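Local atomic coordinates of lipid-transfer protein (PDB entry 6OK1), a protein that belongs to the thiolase-fold superfamily and is probably involved in lipid transfer, though its exact role is not established. Residues H180-P185 with S362-P366. Residues are numbered along the deposited sequence; the frame is centred on the assembly and turned at random.
Sequences HAATNP and SVNQP
Asn364 reaches across to the last turn of helix 167-182, joining the C-terminal half of this thiolase fold, through the loop between helix 348-359 and strand 371-375, to the N-terminal half. Its carboxamide suits the tight part of the contact, where it and His180 are buried, because it both donates and accepts. ND2 gives a weak, bent bond to the backbone oxygen of His180 (2.9 Å, 129° at the hydrogen), a carbonyl near the helix end whose bond to Thr183 N is itself weak; the same ND2 also binds Thr335 O. Thr183 comes to the amide from the more open side, and its OG1 donates to OD1 of Asn364 at 2.5 Å, a very short bond that meets a lone pair in the carbonyl plane. With chi1 at 58°, OG1 stands between the backbone N and the carbonyl carbon and faces that amide. With two partners for ND2 and one for OD1, the amide's rotation is probably well fixed. Ser362 shapes the loop behind it: in an ST turn, OG accepts from Asn364 N at 2.9 Å, while Glu353 also bonds that hydroxyl. Close packing continues at Val363, short and branched, whose CG2 lies 3.8 Å from CB of buried Asn184, with the start of its amide almost as near; ND2 of that amide is held by Glu342 and His336 O.

Toward solvent the fit is looser. CG1 of exposed Val363 only grazes CD of Pro185 at 4.2 Å. On the outer side, one water joins the two backbones, donating to Thr183 O at 2.8 Å and to Val363 O at 2.9 Å.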
loop_
_atom_site.group_PDB
_atom_site.type_symbol
_atom_site.label_atom_id
_atom_site.label_comp_id
_atom_site.label_asym_id
_atom_site.label_seq_id
_atom_site.Cartn_x
_atom_site.Cartn_y
_atom_site.Cartn_z
ATOM N N HIS A 180 -17.161 -26.786 12.329
ATOM C CA HIS A 180 -17.793 -26.163 11.179
ATOM C C HIS A 180 -17.024 -26.459 9.903
ATOM O O HIS A 180 -17.628 -26.645 8.842
ATOM C CB HIS A 180 -17.905 -24.656 11.403
ATOM C CG HIS A 180 -18.789 -24.292 12.558
ATOM N ND1 HIS A 180 -18.765 -23.050 13.158
ATOM C CD2 HIS A 180 -19.732 -25.011 13.217
ATOM C CE1 HIS A 180 -19.642 -23.025 14.150
ATOM N NE2 HIS A 180 -20.253 -24.199 14.199
ATOM N N ALA A 181 -15.688 -26.496 9.978
ATOM C CA ALA A 181 -14.916 -26.837 8.792
ATOM C C ALA A 181 -15.237 -28.248 8.317
ATOM O O ALA A 181 -15.210 -28.528 7.113
ATOM C CB ALA A 181 -13.416 -26.714 9.060
ATOM N N ALA A 182 -15.533 -29.148 9.247
ATOM C CA ALA A 182 -15.716 -30.552 8.893
ATOM C C ALA A 182 -16.903 -30.781 7.956
ATOM O O ALA A 182 -16.915 -31.777 7.236
ATOM C CB ALA A 182 -15.875 -31.379 10.159
ATOM N N THR A 183 -17.902 -29.893 7.942
ATOM C CA THR A 183 -19.029 -30.012 7.024
ATOM C C THR A 183 -18.932 -29.034 5.859
ATOM O O THR A 183 -19.922 -28.816 5.154
ATOM C CB THR A 183 -20.349 -29.818 7.779
ATOM O OG1 THR A 183 -20.379 -28.541 8.424
ATOM C CG2 THR A 183 -20.508 -30.894 8.828
ATOM N N ASN A 184 -17.750 -28.446 5.634
ATOM C CA ASN A 184 -17.557 -27.468 4.567
ATOM C C ASN A 184 -16.684 -28.071 3.473
ATOM O O ASN A 184 -15.460 -28.173 3.654
ATOM C CB ASN A 184 -16.895 -26.203 5.110
ATOM C CG ASN A 184 -16.633 -25.198 4.026
ATOM O OD1 ASN A 184 -17.008 -25.403 2.865
ATOM N ND2 ASN A 184 -15.963 -24.108 4.383
ATOM N N PRO A 185 -17.248 -28.465 2.324
ATOM C CA PRO A 185 -16.426 -29.136 1.302
ATOM C C PRO A 185 -15.265 -28.299 0.809
ATOM O O PRO A 185 -14.317 -28.853 0.237
ATOM C CB PRO A 185 -17.431 -29.415 0.168
ATOM C CG PRO A 185 -18.774 -29.465 0.850
ATOM C CD PRO A 185 -18.679 -28.452 1.962
ATOM N N SER A 362 -24.811 -20.338 3.273
ATOM C CA SER A 362 -23.708 -20.995 3.959
ATOM C C SER A 362 -23.929 -22.505 4.029
ATOM O O SER A 362 -25.055 -22.975 4.214
ATOM C CB SER A 362 -23.551 -20.441 5.372
ATOM O OG SER A 362 -22.684 -21.276 6.118
ATOM N N VAL A 363 -22.837 -23.269 3.912
ATOM C CA VAL A 363 -22.906 -24.723 4.110
ATOM C C VAL A 363 -23.319 -25.077 5.532
ATOM O O VAL A 363 -23.814 -26.183 5.773
ATOM C CB VAL A 363 -21.566 -25.408 3.751
ATOM C CG1 VAL A 363 -21.204 -25.122 2.298
ATOM C CG2 VAL A 363 -20.439 -24.968 4.714
ATOM N N ASN A 364 -23.139 -24.156 6.484
ATOM C CA ASN A 364 -23.602 -24.328 7.857
ATOM C C ASN A 364 -24.533 -23.187 8.249
ATOM O O ASN A 364 -24.398 -22.607 9.330
ATOM C CB ASN A 364 -22.410 -24.405 8.813
ATOM C CG ASN A 364 -21.613 -25.680 8.639
ATOM O OD1 ASN A 364 -22.177 -26.772 8.613
ATOM N ND2 ASN A 364 -20.296 -25.550 8.503
ATOM N N GLN A 365 -25.476 -22.870 7.377
ATOM C CA GLN A 365 -26.422 -21.794 7.625
ATOM C C GLN A 365 -27.158 -22.023 8.947
ATOM O O GLN A 365 -27.831 -23.057 9.102
ATOM C CB GLN A 365 -27.413 -21.703 6.474
ATOM C CG GLN A 365 -28.273 -20.459 6.493
ATOM C CD GLN A 365 -27.507 -19.213 6.160
ATOM O OE1 GLN A 365 -26.583 -19.233 5.345
ATOM N NE2 GLN A 365 -27.907 -18.101 6.775
ATOM N N PRO A 366 -27.046 -21.107 9.925
ATOM C CA PRO A 366 -27.728 -21.253 11.220
ATOM C C PRO A 366 -29.131 -20.669 11.190
ATOM O O PRO A 366 -29.521 -19.897 12.071
ATOM C CB PRO A 366 -26.822 -20.476 12.168
ATOM C CG PRO A 366 -26.319 -19.352 11.317
ATOM C CD PRO A 366 -26.180 -19.917 9.913
HETATM O O HOH W 1 -22.745 -28.757 5.080
#